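Local structure of protein toll (Drosophila melanogaster, 4LXR) at residues Pro36-Leu40 and Asp59-Pro64; Arg78-Leu82 and Phe105-Gly111; Cys623-Thr629 and His647-Leu653. The protein serves as the cell-surface receptor for the cleaved cytokine Spätzle, switching on Toll signalling in innate immunity and in dorsal-ventral patterning of the embryo. One frame throughout, in Å; residues are numbered along the deposited sequence.

Contact 1 of 3, residues Pro36-Leu40 and Asp59-Pro64; sequences PTFRL and DYQQLP
The ring of Phe-38 is the centre of this contact. It leaves an extended strand residue in the m rotamer, with its CA-to-CB bond directed at 59-64, and one face receives Leu-63: CD1 sits 3.4 Å from the ring centroid, almost on the ring normal, a CH-pi contact. Tyr-60 comes within 3.5 Å (Phe-38 CZ to Tyr-60 CD1), but the two rings, 29° from parallel with centroids 5.7 Å apart, are slid so far that they barely overlap. At the ring edge, Phe-38 CE2 lies 3.3 Å from Asp-59 O. Gln-62 N donates to Asp-59 O at 2.8 Å in the 3-10 segment that includes 59-61; Leu-63 and Pro-64 then run extended. Farther along the strand, Leu-40 CD1 meets Pro-64 CD at 4.0 Å. On the polar side, Thr-37 OG1 donates to Gln-62 OE1 at 2.6 Å, both side chains m at chi1, while Thr-37 CG2 packs on Asp-59 CB at 3.8 Å. Thr-37 and Phe-38 form a classic beta bulge opposite Cys-29. The contact lays the loop after strand 47-52 over one side of the N-terminal antiparallel hairpins capping the leucine-rich repeats, between strand 24-29 and helix 88-94, which Tyr-60 and Leu-63 touch.

Contact 2 of 3, residues Arg78-Leu82 and Phe105-Gly111; sequences RRCML and FESDNLG
The ends of two adjacent parallel strands, and the loops that follow them, meet here, with Arg-78 bridged to Glu-106 (CA-CA 4.8 Å) and Arg-79 CA 3.9 Å from Ser-107 CA. Arg-79 N donates to Glu-106 O at 2.7 Å; Arg-79 then takes positive phi (66°) and the chains leave the sheet. Ser-107 OG, chi1 t, does double duty: it donates to Cys-80 O at 2.8 Å and accepts Asn-109 N at 2.8 Å in an ST turn. Leu-82 N donates to Leu-110 O at 2.9 Å. One water joins Arg-79 O to Asn-109 ND2 (both 2.8 Å), another Leu-82 O (2.6 Å) to Leu-110 O (2.5 Å); a third accepts from Cys-80 N at 3.0 Å. Arg-78 NE and Glu-106 OE1 form a salt bridge at 3.6 Å, yet each side chain has a stronger partner outside: Glu-48 of the Spätzle chain for Arg-78, Arg-129 for Glu-106. Beneath, Leu-82 CD2 covers a face of the Phe-105 ring (4.0 Å to its centroid). Successive parallel strands running into loops over an apolar core are consistent with the first turns of the leucine-rich-repeat solenoid, here on the Spätzle-binding surface, with Cys-80 tied to the N-terminal cap through Cys-52.

Contact 3 of 3, residues Cys623-Thr629 and His647-Leu653; sequences CHSGNLT and HLENNTL
Asn-651 is the polar hub. With chi1 m and its CA-to-CB bond sideways to the other segment, its amide reaches into the loop 623-629: ND2 donates to Cys-623 O at 3.0 Å and, within its own segment, to Leu-648 O at 3.0 Å, while OD1 accepts Leu-628 N at 3.1 Å. One side chain thereby ties both ends of the bend 623-628. Before it, Cys-623 N donates to His-647 O at 2.8 Å. A histidine-carboxylate network spans the segments beside this bond: His-624 NE2 donates to Glu-649 OE2 at 3.0 Å, and His-647 ND1 to Glu-649 OE1 at 2.7 Å. Thr-652 N donates to Leu-628 O at 2.9 Å, though that carbonyl is less surely placed.

The backbones run side by side, the register slipping by one residue before Thr-629: CA-CA distances are 5.3 Å for Cys-623 and Leu-648 and 4.0 Å for both Gly-626 with Asn-651 and Thr-629 with Leu-653. Residues 648-651 form a type II beta turn; Gly-626 takes positive phi (77°) with its CA 3.4 Å from Asn-650 O. CA-H...O contacts continue the pairing, with Thr-629 CA 3.4 Å from Thr-652 O and Leu-653 CA 3.4 Å from Thr-629 O. Underneath, Leu-648 CD2 packs on Cys-623 CB (3.5 Å) and Leu-628 CD1 (4.3 Å). Cys-623 is disulfide-bonded to Cys-608, and the Asn-675 side chain hydrogen-bonds to Leu-648 O (through ND2) and Leu-653 N (through OD1). This is the asparagine ladder of leucine-rich repeats, starting where the second, C-terminal LRR block leaves its N-terminal cap.

How the contacts relate
Contacts 1 and 2 are neighbours at the N-terminal end, with centres about 14 Å apart; both reach the same long sheet and meet where Tyr-60 OH approaches Met-81 O at 2.5 Å, probably a hydrogen bond. Contact 3 belongs to the separate, membrane-proximal LRR block, its centre about 98 Å from that of contact 2. All three are partly buried, but their chemistry differs. Contact 1 is mainly apolar, built round one aromatic ring with a single crossing hydrogen bond. Contacts 2 and 3 both join turns following adjacent parallel strands: the former uses a serine and waters beside the ligand, the latter an asparagine, with no other protein chain of the assembly touching it.

Contact 1 of 3, residues Pro36-Leu40 and Asp59-Pro64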
loop_
_atom_site.group_PDB
_atom_site.type_symbol
_atom_site.label_atom_id
_atom_site.label_comp_id
_atom_site.label_asym_id
_atom_site.label_seq_id
_atom_site.Cartn_x
_atom_site.Cartn_y
_atom_site.Cartn_z
ATOM N N PRO A 36 -10.802 -4.942 40.970
ATOM C CA PRO A 36 -12.128 -5.366 41.434
ATOM C C PRO A 36 -12.323 -6.873 41.359
ATOM O O PRO A 36 -11.782 -7.529 40.466
ATOM C CB PRO A 36 -13.088 -4.657 40.464
ATOM C CG PRO A 36 -12.262 -4.339 39.267
ATOM C CD PRO A 36 -10.881 -4.076 39.777
ATOM N N THR A 37 -13.092 -7.402 42.304
ATOM C CA THR A 37 -13.413 -8.821 42.349
ATOM C C THR A 37 -14.248 -9.169 41.126
ATOM O O THR A 37 -14.067 -10.232 40.511
ATOM C CB THR A 37 -14.191 -9.174 43.630
ATOM O OG1 THR A 37 -13.473 -8.699 44.773
ATOM C CG2 THR A 37 -14.343 -10.655 43.769
ATOM N N PHE A 38 -15.149 -8.255 40.774
ATOM C CA PHE A 38 -16.034 -8.429 39.633
ATOM C C PHE A 38 -16.067 -7.191 38.769
ATOM O O PHE A 38 -16.087 -6.065 39.262
ATOM C CB PHE A 38 -17.447 -8.760 40.087
ATOM C CG PHE A 38 -17.531 -10.026 40.876
ATOM C CD1 PHE A 38 -17.507 -11.256 40.239
ATOM C CD2 PHE A 38 -17.607 -9.995 42.252
ATOM C CE1 PHE A 38 -17.581 -12.424 40.963
ATOM C CE2 PHE A 38 -17.678 -11.165 42.981
ATOM C CZ PHE A 38 -17.662 -12.378 42.335
ATOM N N ARG A 39 -16.067 -7.416 37.466
ATOM C CA ARG A 39 -16.282 -6.355 36.517
ATOM C C ARG A 39 -17.327 -6.867 35.557
ATOM O O ARG A 39 -17.077 -7.807 34.816
ATOM C CB ARG A 39 -14.989 -6.018 35.773
ATOM C CG ARG A 39 -15.100 -4.794 34.894
ATOM C CD ARG A 39 -13.810 -4.534 34.128
ATOM N NE ARG A 39 -12.628 -4.579 34.987
ATOM C CZ ARG A 39 -12.072 -3.511 35.552
ATOM N NH1 ARG A 39 -12.588 -2.308 35.356
ATOM N NH2 ARG A 39 -10.996 -3.649 36.317
ATOM N N LEU A 40 -18.505 -6.264 35.585
ATOM C CA LEU A 40 -19.592 -6.711 34.733
ATOM C C LEU A 40 -19.840 -5.763 33.579
ATOM O O LEU A 40 -19.917 -4.553 33.765
ATOM C CB LEU A 40 -20.883 -6.873 35.535
ATOM C CG LEU A 40 -20.985 -8.029 36.530
ATOM C CD1 LEU A 40 -20.497 -7.589 37.910
ATOM C CD2 LEU A 40 -22.428 -8.443 36.595
ATOM N N ASP A 59 -15.786 -15.222 47.574
ATOM C CA ASP A 59 -15.737 -13.895 46.952
ATOM C C ASP A 59 -17.025 -13.547 46.195
ATOM O O ASP A 59 -17.323 -12.368 45.986
ATOM C CB ASP A 59 -14.537 -13.756 46.008
ATOM C CG ASP A 59 -13.216 -13.656 46.741
ATOM O OD1 ASP A 59 -13.220 -13.436 47.971
ATOM O OD2 ASP A 59 -12.166 -13.785 46.074
ATOM N N TYR A 60 -17.792 -14.564 45.797
ATOM C CA TYR A 60 -19.079 -14.334 45.127
ATOM C C TYR A 60 -20.059 -13.499 45.964
ATOM O O TYR A 60 -21.072 -13.023 45.457
ATOM C CB TYR A 60 -19.729 -15.655 44.696
ATOM C CG TYR A 60 -19.104 -16.260 43.458
ATOM C CD1 TYR A 60 -19.141 -15.589 42.240
ATOM C CD2 TYR A 60 -18.486 -17.511 43.501
ATOM C CE1 TYR A 60 -18.568 -16.137 41.103
ATOM C CE2 TYR A 60 -17.921 -18.068 42.370
ATOM C CZ TYR A 60 -17.964 -17.376 41.171
ATOM O OH TYR A 60 -17.396 -17.923 40.045
ATOM N N GLN A 61 -19.737 -13.329 47.242
ATOM C CA GLN A 61 -20.487 -12.486 48.162
ATOM C C GLN A 61 -20.419 -11.020 47.733
ATOM O O GLN A 61 -21.271 -10.209 48.105
ATOM C CB GLN A 61 -19.884 -12.627 49.556
ATOM C CG GLN A 61 -20.767 -12.194 50.703
ATOM C CD GLN A 61 -20.120 -12.482 52.049
ATOM O OE1 GLN A 61 -18.954 -12.881 52.112
ATOM N NE2 GLN A 61 -20.874 -12.287 53.132
ATOM N N GLN A 62 -19.398 -10.675 46.956
ATOM C CA GLN A 62 -19.217 -9.286 46.548
ATOM C C GLN A 62 -19.906 -8.986 45.222
ATOM O O GLN A 62 -19.636 -7.961 44.605
ATOM C CB GLN A 62 -17.731 -8.932 46.473
ATOM C CG GLN A 62 -17.000 -9.128 47.783
ATOM C CD GLN A 62 -15.496 -9.188 47.615
ATOM O OE1 GLN A 62 -14.903 -8.361 46.924
ATOM N NE2 GLN A 62 -14.869 -10.172 48.250
ATOM N N LEU A 63 -20.780 -9.889 44.781
ATOM C CA LEU A 63 -21.567 -9.672 43.569
ATOM C C LEU A 63 -22.495 -8.500 43.859
ATOM O O LEU A 63 -22.865 -8.292 45.005
ATOM C CB LEU A 63 -22.414 -10.908 43.270
ATOM C CG LEU A 63 -22.258 -11.843 42.062
ATOM C CD1 LEU A 63 -20.960 -11.688 41.279
ATOM C CD2 LEU A 63 -22.446 -13.290 42.540
ATOM N N PRO A 64 -22.876 -7.729 42.828
ATOM C CA PRO A 64 -23.892 -6.701 43.080
ATOM C C PRO A 64 -25.214 -7.344 43.514
ATOM O O PRO A 64 -25.529 -8.436 43.058
ATOM C CB PRO A 64 -24.041 -6.014 41.717
ATOM C CG PRO A 64 -23.614 -7.044 40.727
ATOM C CD PRO A 64 -22.505 -7.810 41.404
#

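Contact 2 of 3, residues Arg78-Leu82 and Phe105-Gly111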
loop_
_atom_site.group_PDB
_atom_site.type_symbol
_atom_site.label_atom_id
_atom_site.label_comp_id
_atom_site.label_asym_id
_atom_site.label_seq_id
_atom_site.Cartn_x
_atom_site.Cartn_y
_atom_site.Cartn_z
ATOM N N ARG A 78 -15.765 -15.151 32.690
ATOM C CA ARG A 78 -14.341 -15.259 32.423
ATOM C C ARG A 78 -13.521 -15.207 33.704
ATOM O O ARG A 78 -13.666 -14.274 34.514
ATOM C CB ARG A 78 -13.884 -14.119 31.490
ATOM C CG ARG A 78 -14.346 -14.293 30.050
ATOM C CD ARG A 78 -13.973 -13.095 29.162
ATOM N NE ARG A 78 -12.539 -12.973 28.920
ATOM C CZ ARG A 78 -11.964 -11.900 28.375
ATOM N NH1 ARG A 78 -12.711 -10.864 28.011
ATOM N NH2 ARG A 78 -10.650 -11.860 28.188
ATOM N N ARG A 79 -12.637 -16.193 33.860
ATOM C CA ARG A 79 -11.709 -16.278 35.000
ATOM C C ARG A 79 -12.430 -16.513 36.330
ATOM O O ARG A 79 -11.883 -16.256 37.411
ATOM C CB ARG A 79 -10.799 -15.034 35.081
ATOM C CG ARG A 79 -10.301 -14.555 33.726
ATOM C CD ARG A 79 -9.364 -13.364 33.836
ATOM N NE ARG A 79 -7.973 -13.786 33.968
ATOM C CZ ARG A 79 -6.933 -13.116 33.471
ATOM N NH1 ARG A 79 -5.700 -13.579 33.642
ATOM N NH2 ARG A 79 -7.124 -11.983 32.802
ATOM N N CYS A 80 -13.654 -17.023 36.254
ATOM C CA CYS A 80 -14.430 -17.266 37.468
ATOM C C CYS A 80 -14.151 -18.653 38.017
ATOM O O CYS A 80 -13.719 -19.542 37.281
ATOM C CB CYS A 80 -15.934 -17.071 37.203
ATOM S SG CYS A 80 -16.330 -15.372 36.581
ATOM N N MET A 81 -14.376 -18.831 39.316
ATOM C CA MET A 81 -14.223 -20.146 39.932
ATOM C C MET A 81 -15.523 -20.901 39.825
ATOM O O MET A 81 -16.604 -20.308 39.937
ATOM C CB MET A 81 -13.817 -20.013 41.408
ATOM C CG MET A 81 -12.505 -19.270 41.552
ATOM S SD MET A 81 -11.979 -19.061 43.236
ATOM C CE MET A 81 -11.614 -20.759 43.688
ATOM N N LEU A 82 -15.421 -22.205 39.584
ATOM C CA LEU A 82 -16.589 -23.066 39.661
ATOM C C LEU A 82 -17.124 -23.000 41.086
ATOM O O LEU A 82 -16.368 -23.150 42.059
ATOM C CB LEU A 82 -16.250 -24.498 39.239
ATOM C CG LEU A 82 -15.946 -24.563 37.738
ATOM C CD1 LEU A 82 -15.299 -25.910 37.344
ATOM C CD2 LEU A 82 -17.218 -24.288 36.932
ATOM N N PHE A 105 -18.108 -20.255 29.625
ATOM C CA PHE A 105 -17.401 -20.278 30.900
ATOM C C PHE A 105 -15.947 -20.546 30.581
ATOM O O PHE A 105 -15.555 -21.687 30.327
ATOM C CB PHE A 105 -17.965 -21.348 31.850
ATOM C CG PHE A 105 -17.530 -21.179 33.295
ATOM C CD1 PHE A 105 -16.267 -21.612 33.719
ATOM C CD2 PHE A 105 -18.380 -20.596 34.222
ATOM C CE1 PHE A 105 -15.877 -21.468 35.039
ATOM C CE2 PHE A 105 -17.995 -20.425 35.556
ATOM C CZ PHE A 105 -16.743 -20.858 35.967
ATOM N N GLU A 106 -15.157 -19.476 30.584
ATOM C CA GLU A 106 -13.749 -19.524 30.224
ATOM C C GLU A 106 -12.912 -19.111 31.424
ATOM O O GLU A 106 -12.946 -17.949 31.826
ATOM C CB GLU A 106 -13.508 -18.570 29.052
ATOM C CG GLU A 106 -12.085 -18.431 28.601
ATOM C CD GLU A 106 -11.967 -17.383 27.500
ATOM O OE1 GLU A 106 -11.556 -16.248 27.812
ATOM O OE2 GLU A 106 -12.309 -17.688 26.336
ATOM N N SER A 107 -12.150 -20.041 32.000
ATOM C CA SER A 107 -11.378 -19.697 33.197
ATOM C C SER A 107 -10.172 -20.575 33.459
ATOM O O SER A 107 -10.230 -21.789 33.286
ATOM C CB SER A 107 -12.283 -19.707 34.444
ATOM O OG SER A 107 -11.492 -19.559 35.621
ATOM N N ASP A 108 -9.093 -19.957 33.928
ATOM C CA ASP A 108 -7.914 -20.688 34.376
ATOM C C ASP A 108 -7.823 -20.706 35.895
ATOM O O ASP A 108 -6.801 -21.089 36.478
ATOM C CB ASP A 108 -6.658 -20.064 33.764
ATOM C CG ASP A 108 -6.691 -20.105 32.246
ATOM O OD1 ASP A 108 -7.288 -21.055 31.684
ATOM O OD2 ASP A 108 -6.141 -19.190 31.612
ATOM N N ASN A 109 -8.899 -20.271 36.534
ATOM C CA ASN A 109 -9.002 -20.313 37.987
ATOM C C ASN A 109 -10.285 -21.042 38.363
ATOM O O ASN A 109 -11.267 -20.419 38.769
ATOM C CB ASN A 109 -8.975 -18.889 38.567
ATOM C CG ASN A 109 -9.153 -18.869 40.079
ATOM O OD1 ASN A 109 -8.939 -19.878 40.748
ATOM N ND2 ASN A 109 -9.551 -17.712 40.622
ATOM N N LEU A 110 -10.260 -22.369 38.221
ATOM C CA LEU A 110 -11.436 -23.220 38.434
ATOM C C LEU A 110 -11.717 -23.523 39.912
ATOM O O LEU A 110 -12.852 -23.400 40.367
ATOM C CB LEU A 110 -11.295 -24.535 37.655
ATOM C CG LEU A 110 -11.178 -24.442 36.128
ATOM C CD1 LEU A 110 -10.920 -25.818 35.498
ATOM C CD2 LEU A 110 -12.410 -23.768 35.500
ATOM N N GLY A 111 -10.687 -23.923 40.652
ATOM C CA GLY A 111 -10.835 -24.270 42.060
ATOM C C GLY A 111 -11.221 -25.725 42.263
ATOM O O GLY A 111 -11.072 -26.243 43.361
HETATM O O HOH W 1 -10.164 -15.304 39.345
HETATM O O HOH W 2 -15.340 -18.308 34.113
HETATM O O HOH W 3 -13.908 -23.552 42.632
#

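Contact 3 of 3, residues Cys623-Thr629 and His647-Leu653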
loop_
_atom_site.group_PDB
_atom_site.type_symbol
_atom_site.label_atom_id
_atom_site.label_comp_id
_atom_site.label_asym_id
_atom_site.label_seq_id
_atom_site.Cartn_x
_atom_site.Cartn_y
_atom_site.Cartn_z
ATOM N N CYS A 623 36.004 36.542 -20.229
ATOM C CA CYS A 623 37.456 36.356 -20.344
ATOM C C CYS A 623 38.180 37.034 -19.190
ATOM O O CYS A 623 38.344 38.253 -19.180
ATOM C CB CYS A 623 37.996 36.898 -21.660
ATOM S SG CYS A 623 37.098 36.424 -23.129
ATOM N N HIS A 624 38.630 36.240 -18.228
ATOM C CA HIS A 624 39.188 36.793 -17.002
ATOM C C HIS A 624 40.559 36.234 -16.636
ATOM O O HIS A 624 40.874 36.042 -15.461
ATOM C CB HIS A 624 38.199 36.617 -15.855
ATOM C CG HIS A 624 36.866 37.229 -16.136
ATOM N ND1 HIS A 624 35.745 36.479 -16.412
ATOM C CD2 HIS A 624 36.485 38.525 -16.228
ATOM C CE1 HIS A 624 34.724 37.284 -16.641
ATOM N NE2 HIS A 624 35.148 38.532 -16.535
ATOM N N SER A 625 41.378 36.001 -17.654
ATOM C CA SER A 625 42.752 35.590 -17.437
ATOM C C SER A 625 43.575 36.738 -16.858
ATOM O O SER A 625 44.638 36.516 -16.287
ATOM C CB SER A 625 43.369 35.080 -18.741
ATOM O OG SER A 625 42.586 34.046 -19.316
ATOM N N GLY A 626 43.079 37.965 -17.006
ATOM C CA GLY A 626 43.715 39.138 -16.419
ATOM C C GLY A 626 44.956 39.634 -17.144
ATOM O O GLY A 626 45.683 40.482 -16.636
ATOM N N ASN A 627 45.184 39.123 -18.348
ATOM C CA ASN A 627 46.415 39.384 -19.077
ATOM C C ASN A 627 46.189 39.862 -20.508
ATOM O O ASN A 627 47.133 39.958 -21.285
ATOM C CB ASN A 627 47.263 38.108 -19.114
ATOM C CG ASN A 627 46.548 36.950 -19.809
ATOM O OD1 ASN A 627 45.329 36.987 -20.010
ATOM N ND2 ASN A 627 47.307 35.912 -20.170
ATOM N N LEU A 628 44.944 40.144 -20.869
ATOM C CA LEU A 628 44.648 40.511 -22.250
ATOM C C LEU A 628 44.957 41.977 -22.548
ATOM O O LEU A 628 44.601 42.876 -21.775
ATOM C CB LEU A 628 43.198 40.185 -22.617
ATOM C CG LEU A 628 42.803 38.705 -22.546
ATOM C CD1 LEU A 628 41.435 38.493 -23.181
ATOM C CD2 LEU A 628 43.857 37.807 -23.185
ATOM N N THR A 629 45.625 42.200 -23.675
ATOM C CA THR A 629 45.907 43.547 -24.154
ATOM C C THR A 629 44.947 43.907 -25.283
ATOM O O THR A 629 44.709 45.080 -25.563
ATOM C CB THR A 629 47.372 43.700 -24.609
ATOM O OG1 THR A 629 47.659 42.756 -25.648
ATOM C CG2 THR A 629 48.318 43.441 -23.445
ATOM N N HIS A 647 32.489 40.131 -21.282
ATOM C CA HIS A 647 33.092 40.367 -19.982
ATOM C C HIS A 647 34.614 40.282 -20.044
ATOM O O HIS A 647 35.195 39.204 -20.222
ATOM C CB HIS A 647 32.507 39.397 -18.944
ATOM C CG HIS A 647 31.122 39.765 -18.499
ATOM N ND1 HIS A 647 30.880 40.621 -17.444
ATOM C CD2 HIS A 647 29.909 39.415 -18.983
ATOM C CE1 HIS A 647 29.578 40.769 -17.289
ATOM N NE2 HIS A 647 28.965 40.042 -18.207
ATOM N N LEU A 648 35.248 41.447 -19.915
ATOM C CA LEU A 648 36.692 41.565 -20.032
ATOM C C LEU A 648 37.271 42.291 -18.822
ATOM O O LEU A 648 38.358 42.863 -18.889
ATOM C CB LEU A 648 37.061 42.271 -21.337
ATOM C CG LEU A 648 36.710 41.527 -22.634
ATOM C CD1 LEU A 648 36.933 42.385 -23.869
ATOM C CD2 LEU A 648 37.515 40.238 -22.742
ATOM N N GLU A 649 36.532 42.253 -17.715
ATOM C CA GLU A 649 36.949 42.886 -16.461
ATOM C C GLU A 649 38.354 42.533 -15.986
ATOM O O GLU A 649 38.802 41.381 -16.091
ATOM C CB GLU A 649 35.970 42.573 -15.323
ATOM C CG GLU A 649 34.582 43.146 -15.496
ATOM C CD GLU A 649 33.638 42.186 -16.195
ATOM O OE1 GLU A 649 32.413 42.285 -15.953
ATOM O OE2 GLU A 649 34.124 41.326 -16.978
ATOM N N ASN A 650 39.027 43.543 -15.440
ATOM C CA ASN A 650 40.352 43.391 -14.836
ATOM C C ASN A 650 41.399 42.708 -15.715
ATOM O O ASN A 650 42.197 41.909 -15.241
ATOM C CB ASN A 650 40.249 42.727 -13.451
ATOM C CG ASN A 650 39.389 43.543 -12.468
ATOM O OD1 ASN A 650 38.575 42.988 -11.721
ATOM N ND2 ASN A 650 39.569 44.866 -12.475
ATOM N N ASN A 651 41.384 43.024 -17.003
ATOM C CA ASN A 651 42.486 42.656 -17.889
ATOM C C ASN A 651 43.431 43.861 -18.058
ATOM O O ASN A 651 43.474 44.726 -17.180
ATOM C CB ASN A 651 41.943 42.146 -19.228
ATOM C CG ASN A 651 41.456 40.698 -19.148
ATOM O OD1 ASN A 651 42.202 39.769 -19.445
ATOM N ND2 ASN A 651 40.204 40.508 -18.745
ATOM N N THR A 652 44.197 43.927 -19.148
ATOM C CA THR A 652 44.930 45.165 -19.450
ATOM C C THR A 652 44.759 45.618 -20.901
ATOM O O THR A 652 45.747 45.819 -21.618
ATOM C CB THR A 652 46.440 45.087 -19.109
ATOM O OG1 THR A 652 47.056 44.020 -19.841
ATOM C CG2 THR A 652 46.649 44.886 -17.615
ATOM N N LEU A 653 43.504 45.765 -21.324
ATOM C CA LEU A 653 43.188 46.147 -22.696
ATOM C C LEU A 653 43.797 47.501 -23.048
ATOM O O LEU A 653 43.590 48.494 -22.340
ATOM C CB LEU A 653 41.677 46.204 -22.907
ATOM C CG LEU A 653 40.866 44.914 -22.950
ATOM C CD1 LEU A 653 39.382 45.225 -23.111
ATOM C CD2 LEU A 653 41.341 44.026 -24.070
#